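Local coordinates for Abbfa_003403 (Acinetobacter baumannii, PDB 4ZXH), which is a four-domain nonribosomal peptide synthetase, with condensation, adenylation, carrier and thioesterase domains, that probably assembles and releases a peptide product, at residues I1142-S1147 and L1278-L1283; Q1149-G1154 and E1256-P1261. All coordinates share one frame; numbering follows the deposited sequence.

Both contacts lie in the thioesterase domain, and both use helix 1138-1152. Contact 1 takes an earlier part of the helix and sets it against the loop before strand 1288-1293. Contact 2 takes the end of the helix and sets it against the loop before strand 1262-1267. Their centres are about 10 Å apart. Contact 1 is buried and mainly aromatic and apolar. Contact 2 is partly buried, and an arginine provides its charged and polar bonds. The two are joined directly. The tyrosine of contact 1 reaches the loop of contact 2, and P1257 packs on the backbone of Q1282 and L1283.

Contact 1 (I1142-S1147 and L1278-L1283); sequences IAYEIS and LGWDQL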
ATOM      1  N   ILE A1142       5.359  27.122 -43.820  1.00 27.69           N
ATOM      2  CA  ILE A1142       3.935  26.793 -43.804  1.00 23.21           C
ATOM      3  C   ILE A1142       3.092  28.041 -43.595  1.00 37.39           C
ATOM      4  O   ILE A1142       2.155  28.293 -44.368  1.00 32.74           O
ATOM      5  CB  ILE A1142       3.609  25.780 -42.715  1.00 22.10           C
ATOM      6  CG1 ILE A1142       4.303  24.451 -43.019  1.00 21.45           C
ATOM      7  CG2 ILE A1142       2.116  25.592 -42.584  1.00 23.14           C
ATOM      8  CD1 ILE A1142       4.076  23.394 -41.991  1.00 20.53           C
ATOM      9  N   ALA A1143       3.449  28.833 -42.575  1.00 23.54           N
ATOM     10  CA  ALA A1143       2.764  30.099 -42.276  1.00 24.63           C
ATOM     11  C   ALA A1143       2.681  31.019 -43.477  1.00 29.14           C
ATOM     12  O   ALA A1143       1.659  31.669 -43.704  1.00 27.99           O
ATOM     13  CB  ALA A1143       3.451  30.819 -41.151  1.00 23.72           C
ATOM     14  N   TYR A1144       3.766  31.069 -44.243  1.00 33.21           N
ATOM     15  CA  TYR A1144       3.822  31.898 -45.436  1.00 30.21           C
ATOM     16  C   TYR A1144       2.771  31.433 -46.423  1.00 32.53           C
ATOM     17  O   TYR A1144       1.984  32.243 -46.921  1.00 33.71           O
ATOM     18  CB  TYR A1144       5.216  31.843 -46.054  1.00 34.23           C
ATOM     19  CG  TYR A1144       5.490  32.853 -47.158  1.00 33.82           C
ATOM     20  CD1 TYR A1144       5.627  34.208 -46.873  1.00 37.08           C
ATOM     21  CD2 TYR A1144       5.670  32.441 -48.469  1.00 30.37           C
ATOM     22  CE1 TYR A1144       5.902  35.129 -47.870  1.00 40.01           C
ATOM     23  CE2 TYR A1144       5.954  33.348 -49.476  1.00 32.49           C
ATOM     24  CZ  TYR A1144       6.064  34.690 -49.176  1.00 42.93           C
ATOM     25  OH  TYR A1144       6.345  35.595 -50.181  1.00 44.65           O
ATOM     26  N   GLU A1145       2.731  30.125 -46.681  1.00 31.24           N
ATOM     27  CA  GLU A1145       1.782  29.590 -47.660  1.00 41.26           C
ATOM     28  C   GLU A1145       0.333  29.690 -47.160  1.00 39.89           C
ATOM     29  O   GLU A1145      -0.593  29.907 -47.943  1.00 36.38           O
ATOM     30  CB  GLU A1145       2.121  28.135 -48.022  1.00 34.06           C
ATOM     31  CG  GLU A1145       1.075  27.443 -48.901  1.00 32.29           C
ATOM     32  CD  GLU A1145       0.904  28.105 -50.276  1.00 43.69           C
ATOM     33  OE1 GLU A1145       1.825  28.830 -50.728  1.00 41.46           O
ATOM     34  OE2 GLU A1145      -0.157  27.888 -50.906  1.00 43.69           O
ATOM     35  N   ILE A1146       0.138  29.544 -45.855  1.00 35.87           N
ATOM     36  CA  ILE A1146      -1.190  29.733 -45.291  1.00 37.56           C
ATOM     37  C   ILE A1146      -1.624  31.182 -45.466  1.00 39.63           C
ATOM     38  O   ILE A1146      -2.774  31.437 -45.833  1.00 43.39           O
ATOM     39  CB  ILE A1146      -1.244  29.331 -43.828  1.00 31.63           C
ATOM     40  CG1 ILE A1146      -1.273  27.811 -43.735  1.00 29.31           C
ATOM     41  CG2 ILE A1146      -2.482  29.867 -43.178  1.00 32.64           C
ATOM     42  CD1 ILE A1146      -1.369  27.308 -42.338  1.00 31.20           C
ATOM     43  N   SER A1147      -0.705  32.123 -45.250  1.00 33.81           N
ATOM     44  CA  SER A1147      -1.006  33.532 -45.508  1.00 42.06           C
ATOM     45  C   SER A1147      -1.393  33.759 -46.954  1.00 51.21           C
ATOM     46  O   SER A1147      -2.363  34.453 -47.231  1.00 62.36           O
ATOM     47  CB  SER A1147       0.180  34.421 -45.177  1.00 43.05           C
ATOM     48  OG  SER A1147       0.624  34.193 -43.861  1.00 44.50           O
ATOM     49  N   LEU A1278      18.430  34.958 -44.335  1.00 26.59           N
ATOM     50  CA  LEU A1278      18.077  33.580 -44.665  1.00 25.42           C
ATOM     51  C   LEU A1278      17.432  33.459 -46.059  1.00 31.29           C
ATOM     52  O   LEU A1278      16.737  32.481 -46.347  1.00 37.70           O
ATOM     53  CB  LEU A1278      17.139  33.001 -43.590  1.00 28.41           C
ATOM     54  CG  LEU A1278      17.632  33.216 -42.163  1.00 33.38           C
ATOM     55  CD1 LEU A1278      16.724  32.541 -41.154  1.00 34.68           C
ATOM     56  CD2 LEU A1278      19.050  32.723 -42.015  1.00 23.16           C
ATOM     57  N   GLY A1279      17.673  34.441 -46.924  1.00 29.93           N
ATOM     58  CA  GLY A1279      17.149  34.394 -48.271  1.00 31.87           C
ATOM     59  C   GLY A1279      15.826  35.118 -48.477  1.00 36.43           C
ATOM     60  O   GLY A1279      15.351  35.207 -49.604  1.00 43.16           O
ATOM     61  N   TRP A1280      15.229  35.662 -47.420  1.00 35.69           N
ATOM     62  CA  TRP A1280      13.896  36.269 -47.557  1.00 37.38           C
ATOM     63  C   TRP A1280      13.898  37.554 -48.366  1.00 38.48           C
ATOM     64  O   TRP A1280      12.854  37.981 -48.866  1.00 42.49           O
ATOM     65  CB  TRP A1280      13.263  36.530 -46.181  1.00 34.72           C
ATOM     66  CG  TRP A1280      12.694  35.285 -45.599  1.00 33.47           C
ATOM     67  CD1 TRP A1280      13.288  34.467 -44.692  1.00 25.64           C
ATOM     68  CD2 TRP A1280      11.437  34.677 -45.929  1.00 32.06           C
ATOM     69  NE1 TRP A1280      12.470  33.401 -44.405  1.00 37.80           N
ATOM     70  CE2 TRP A1280      11.326  33.501 -45.156  1.00 34.36           C
ATOM     71  CE3 TRP A1280      10.384  35.022 -46.784  1.00 30.02           C
ATOM     72  CZ2 TRP A1280      10.210  32.653 -45.223  1.00 25.65           C
ATOM     73  CZ3 TRP A1280       9.262  34.178 -46.845  1.00 28.25           C
ATOM     74  CH2 TRP A1280       9.190  33.013 -46.066  1.00 27.28           C
ATOM     75  N   ASP A1281      15.065  38.171 -48.498  1.00 39.47           N
ATOM     76  CA  ASP A1281      15.193  39.354 -49.336  1.00 45.36           C
ATOM     77  C   ASP A1281      14.796  39.085 -50.793  1.00 45.29           C
ATOM     78  O   ASP A1281      14.637  40.021 -51.568  1.00 54.63           O
ATOM     79  CB  ASP A1281      16.627  39.914 -49.283  1.00 53.70           C
ATOM     80  CG  ASP A1281      17.694  38.877 -49.629  1.00 65.06           C
ATOM     81  OD1 ASP A1281      17.561  37.708 -49.208  1.00 81.83           O
ATOM     82  OD2 ASP A1281      18.662  39.227 -50.340  1.00 57.85           O
ATOM     83  N   GLN A1282      14.637  37.817 -51.174  1.00 41.00           N
ATOM     84  CA  GLN A1282      14.291  37.497 -52.557  1.00 41.06           C
ATOM     85  C   GLN A1282      12.791  37.261 -52.705  1.00 46.14           C
ATOM     86  O   GLN A1282      12.297  37.022 -53.805  1.00 56.77           O
ATOM     87  CB  GLN A1282      15.047  36.264 -53.048  1.00 41.07           C
ATOM     88  CG  GLN A1282      16.550  36.273 -52.814  1.00 46.13           C
ATOM     89  CD  GLN A1282      17.243  35.097 -53.489  1.00 54.44           C
ATOM     90  OE1 GLN A1282      16.602  34.281 -54.149  1.00 59.83           O
ATOM     91  NE2 GLN A1282      18.548  34.981 -53.287  1.00 64.38           N
ATOM     92  N   LEU A1283      12.071  37.325 -51.590  1.00 44.94           N
ATOM     93  CA  LEU A1283      10.636  37.075 -51.584  1.00 38.54           C
ATOM     94  C   LEU A1283       9.865  38.261 -51.046  1.00 43.29           C
ATOM     95  O   LEU A1283       8.763  38.550 -51.504  1.00 59.46           O
ATOM     96  CB  LEU A1283      10.303  35.845 -50.739  1.00 33.99           C
ATOM     97  CG  LEU A1283      10.782  34.507 -51.274  1.00 35.22           C
ATOM     98  CD1 LEU A1283      10.308  33.392 -50.367  1.00 34.15           C
ATOM     99  CD2 LEU A1283      10.285  34.312 -52.697  1.00 35.02           C
TER
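The ring of Y1144 takes the edge of W1280 on one face. The two form a T-shaped (edge-to-face) pair, with planes at 69° and the tyrosine centroid 5.0 Å from that of the six-membered tryptophan ring. CZ3 of W1280 leads, 3.6 Å from CD1 of Y1144. It sits toward the rim of the tyrosine ring, not over its centre. CH2 of W1280 follows, 3.9 Å from CG of Y1144. L1283 meets Y1144 at the phenol end, where its CB lies 4.0 Å from the tyrosine OH. Its CD1 approaches CE2 of Y1144 more loosely, at 4.4 Å.

Y1144 has CG anti to the backbone N (chi1 -169°), which sets the ring beside its own carbonyl carbon, where one face meets W1280. Both polar ends have partners outside the two segments. The tyrosine OH bonds to the carbonyl O of E1258, and W1280 NE1 bonds to the carbonyl O of T1165. The indole is thus tied at its five-membered ring while its other end packs on Y1144. M1162 of strand 1157-1163 touches both aromatic side chains.

Helix 1138-1152 follows C1137, which lies in a GxCxG sequence consistent with a nucleophile elbow. The contact packs this helix against the loop between the last two parallel strands, 1262-1267 and 1288-1293, of an alpha/beta-hydrolase fold.

Contact 2 (Q1149-G1154 and E1256-P1261); sequences QLRQMG and EPEDFP
R1151 makes the polar bonds across this contact, and the rim of F1260 covers one face of its guanidinium. CE1 of F1260 does the covering, 3.6 Å from CZ of R1151, with the planes 25° apart. NH2 of R1151 donates to the carbonyl O of D1259 at 3.3 Å, with an N-H...O angle of 152°. The donor lies in the carbonyl plane, while the oxygen is tilted slightly out of the guanidinium plane. NH1 of R1151 forms a salt bridge with OE2 of E1258, long at 3.6 Å. The carboxylate is turned well out of the guanidinium plane, so a single N-O pair is made and not a two-pronged, coplanar salt bridge. The arginine bends at chi2, and its CG also meets the ring edge, 3.5 Å from F1260 CE1.

Several other polar atoms of the loop are bonded outside the two segments. OD1 of D1259 accepts from the backbone N of K1285, and the carbonyl O of F1260 bonds to T1287 OG1. On the helix, OE1 of Q1149 bonds to T1116 OG1, and NE2 bonds to the carbonyl O of E1112 and to OE2 of E1145.

The contact joins the last turn of helix 1138-1152 to the lead-in of strand 1262-1267, beside strand 1157-1163, where P1261 shares backbone bonding with I1160.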
ATOM      1  N   GLN A1149      -2.746  31.873 -49.036  1.00 48.14           N
ATOM      2  CA  GLN A1149      -4.082  31.360 -49.342  1.00 40.81           C
ATOM      3  C   GLN A1149      -5.195  32.176 -48.681  1.00 48.67           C
ATOM      4  O   GLN A1149      -6.240  32.389 -49.291  1.00 54.56           O
ATOM      5  CB  GLN A1149      -4.205  29.894 -48.928  1.00 39.39           C
ATOM      6  CG  GLN A1149      -3.300  28.944 -49.693  1.00 38.55           C
ATOM      7  CD  GLN A1149      -3.724  27.487 -49.548  1.00 44.19           C
ATOM      8  OE1 GLN A1149      -4.836  27.192 -49.115  1.00 52.24           O
ATOM      9  NE2 GLN A1149      -2.836  26.568 -49.915  1.00 41.06           N
ATOM     10  N   LEU A1150      -4.974  32.628 -47.444  1.00 52.93           N
ATOM     11  CA  LEU A1150      -5.967  33.433 -46.725  1.00 42.09           C
ATOM     12  C   LEU A1150      -6.272  34.736 -47.479  1.00 49.00           C
ATOM     13  O   LEU A1150      -7.427  35.167 -47.520  1.00 56.28           O
ATOM     14  CB  LEU A1150      -5.501  33.735 -45.295  1.00 40.05           C
ATOM     15  CG  LEU A1150      -5.409  32.557 -44.308  1.00 41.75           C
ATOM     16  CD1 LEU A1150      -4.788  32.982 -42.964  1.00 43.07           C
ATOM     17  CD2 LEU A1150      -6.742  31.867 -44.076  1.00 39.01           C
ATOM     18  N   ARG A1151      -5.251  35.349 -48.079  1.00 47.69           N
ATOM     19  CA  ARG A1151      -5.452  36.450 -49.026  1.00 55.01           C
ATOM     20  C   ARG A1151      -6.420  36.073 -50.150  1.00 58.54           C
ATOM     21  O   ARG A1151      -7.384  36.799 -50.441  1.00 52.76           O
ATOM     22  CB  ARG A1151      -4.123  36.877 -49.646  1.00 68.84           C
ATOM     23  CG  ARG A1151      -3.253  37.727 -48.753  1.00 80.02           C
ATOM     24  CD  ARG A1151      -3.639  39.197 -48.805  1.00 87.50           C
ATOM     25  NE  ARG A1151      -2.745  40.008 -47.978  1.00 88.62           N
ATOM     26  CZ  ARG A1151      -1.509  40.368 -48.326  1.00 77.63           C
ATOM     27  NH1 ARG A1151      -1.002  40.000 -49.502  1.00 67.65           N
ATOM     28  NH2 ARG A1151      -0.781  41.105 -47.496  1.00 74.33           N
ATOM     29  N   GLN A1152      -6.149  34.934 -50.780  1.00 54.28           N
ATOM     30  CA  GLN A1152      -6.965  34.457 -51.887  1.00 65.35           C
ATOM     31  C   GLN A1152      -8.443  34.327 -51.529  1.00 59.63           C
ATOM     32  O   GLN A1152      -9.297  34.427 -52.401  1.00 67.48           O
ATOM     33  CB  GLN A1152      -6.436  33.113 -52.398  1.00 74.32           C
ATOM     34  CG  GLN A1152      -5.127  33.235 -53.153  1.00 82.26           C
ATOM     35  CD  GLN A1152      -5.192  34.306 -54.230  1.00 89.90           C
ATOM     36  OE1 GLN A1152      -4.681  35.415 -54.050  1.00 89.28           O
ATOM     37  NE2 GLN A1152      -5.841  33.987 -55.349  1.00 92.20           N
ATOM     38  N   MET A1153      -8.749  34.102 -50.258  1.00 53.86           N
ATOM     39  CA  MET A1153     -10.137  33.959 -49.859  1.00 53.84           C
ATOM     40  C   MET A1153     -10.625  35.206 -49.105  1.00 60.99           C
ATOM     41  O   MET A1153     -11.696  35.197 -48.492  1.00 60.50           O
ATOM     42  CB  MET A1153     -10.337  32.675 -49.032  1.00 51.89           C
ATOM     43  CG  MET A1153      -9.290  32.374 -47.972  1.00 56.30           C
ATOM     44  SD  MET A1153      -9.563  30.799 -47.095  1.00 61.06           S
ATOM     45  CE  MET A1153      -8.464  29.684 -47.977  1.00 59.26           C
ATOM     46  N   GLY A1154      -9.841  36.282 -49.173  1.00 66.19           N
ATOM     47  CA  GLY A1154     -10.258  37.571 -48.643  1.00 56.38           C
ATOM     48  C   GLY A1154      -9.961  37.834 -47.176  1.00 67.76           C
ATOM     49  O   GLY A1154     -10.262  38.908 -46.664  1.00 71.95           O
ATOM     50  N   GLU A1256       6.332  32.485 -55.687  1.00 55.14           N
ATOM     51  CA  GLU A1256       6.706  33.785 -56.232  1.00 66.22           C
ATOM     52  C   GLU A1256       6.646  34.833 -55.119  1.00 62.89           C
ATOM     53  O   GLU A1256       5.949  34.642 -54.116  1.00 64.45           O
ATOM     54  CB  GLU A1256       5.799  34.168 -57.417  1.00 81.58           C
ATOM     55  CG  GLU A1256       5.971  33.291 -58.674  1.00 98.69           C
ATOM     56  CD  GLU A1256       5.142  32.004 -58.647  1.00112.44           C
ATOM     57  OE1 GLU A1256       4.450  31.759 -57.635  1.00120.37           O
ATOM     58  OE2 GLU A1256       5.186  31.234 -59.638  1.00113.56           O
ATOM     59  N   PRO A1257       7.406  35.929 -55.269  1.00 56.39           N
ATOM     60  CA  PRO A1257       7.453  36.941 -54.206  1.00 48.77           C
ATOM     61  C   PRO A1257       6.087  37.530 -53.863  1.00 50.19           C
ATOM     62  O   PRO A1257       5.276  37.760 -54.750  1.00 56.64           O
ATOM     63  CB  PRO A1257       8.378  38.010 -54.791  1.00 42.95           C
ATOM     64  CG  PRO A1257       9.287  37.241 -55.712  1.00 42.99           C
ATOM     65  CD  PRO A1257       8.393  36.197 -56.331  1.00 48.47           C
ATOM     66  N   GLU A1258       5.843  37.747 -52.577  1.00 51.58           N
ATOM     67  CA  GLU A1258       4.595  38.341 -52.099  1.00 60.14           C
ATOM     68  C   GLU A1258       4.817  38.981 -50.732  1.00 55.39           C
ATOM     69  O   GLU A1258       5.422  38.371 -49.851  1.00 49.47           O
ATOM     70  CB  GLU A1258       3.480  37.293 -52.021  1.00 64.31           C
ATOM     71  CG  GLU A1258       2.118  37.892 -51.678  1.00 71.85           C
ATOM     72  CD  GLU A1258       0.966  36.955 -51.990  1.00 71.45           C
ATOM     73  OE1 GLU A1258       1.239  35.834 -52.477  1.00 67.37           O
ATOM     74  OE2 GLU A1258      -0.205  37.352 -51.765  1.00 70.44           O
ATOM     75  N   ASP A1259       4.334  40.207 -50.554  1.00 56.14           N
ATOM     76  CA  ASP A1259       4.579  40.931 -49.309  1.00 55.93           C
ATOM     77  C   ASP A1259       3.527  40.673 -48.243  1.00 52.46           C
ATOM     78  O   ASP A1259       2.338  40.875 -48.455  1.00 56.44           O
ATOM     79  CB  ASP A1259       4.680  42.432 -49.565  1.00 65.69           C
ATOM     80  CG  ASP A1259       6.016  42.833 -50.154  1.00 74.77           C
ATOM     81  OD1 ASP A1259       6.833  41.930 -50.460  1.00 75.94           O
ATOM     82  OD2 ASP A1259       6.255  44.054 -50.294  1.00 77.73           O
ATOM     83  N   PHE A1260       3.995  40.196 -47.098  1.00 49.90           N
ATOM     84  CA  PHE A1260       3.182  40.071 -45.907  1.00 45.57           C
ATOM     85  C   PHE A1260       3.918  40.789 -44.793  1.00 47.45           C
ATOM     86  O   PHE A1260       5.142  40.887 -44.833  1.00 52.08           O
ATOM     87  CB  PHE A1260       2.953  38.605 -45.544  1.00 47.55           C
ATOM     88  CG  PHE A1260       2.088  37.869 -46.509  1.00 55.67           C
ATOM     89  CD1 PHE A1260       0.707  37.947 -46.415  1.00 59.33           C
ATOM     90  CD2 PHE A1260       2.646  37.070 -47.491  1.00 58.55           C
ATOM     91  CE1 PHE A1260      -0.104  37.262 -47.304  1.00 62.24           C
ATOM     92  CE2 PHE A1260       1.841  36.380 -48.384  1.00 60.12           C
ATOM     93  CZ  PHE A1260       0.465  36.476 -48.290  1.00 60.03           C
ATOM     94  N   PRO A1261       3.188  41.300 -43.792  1.00 47.42           N
ATOM     95  CA  PRO A1261       3.901  41.876 -42.646  1.00 48.83           C
ATOM     96  C   PRO A1261       4.587  40.765 -41.841  1.00 44.80           C
ATOM     97  O   PRO A1261       3.922  39.906 -41.267  1.00 40.35           O
ATOM     98  CB  PRO A1261       2.788  42.560 -41.852  1.00 42.85           C
ATOM     99  CG  PRO A1261       1.563  41.789 -42.192  1.00 39.59           C
ATOM    100  CD  PRO A1261       1.729  41.276 -43.591  1.00 45.55           C
TER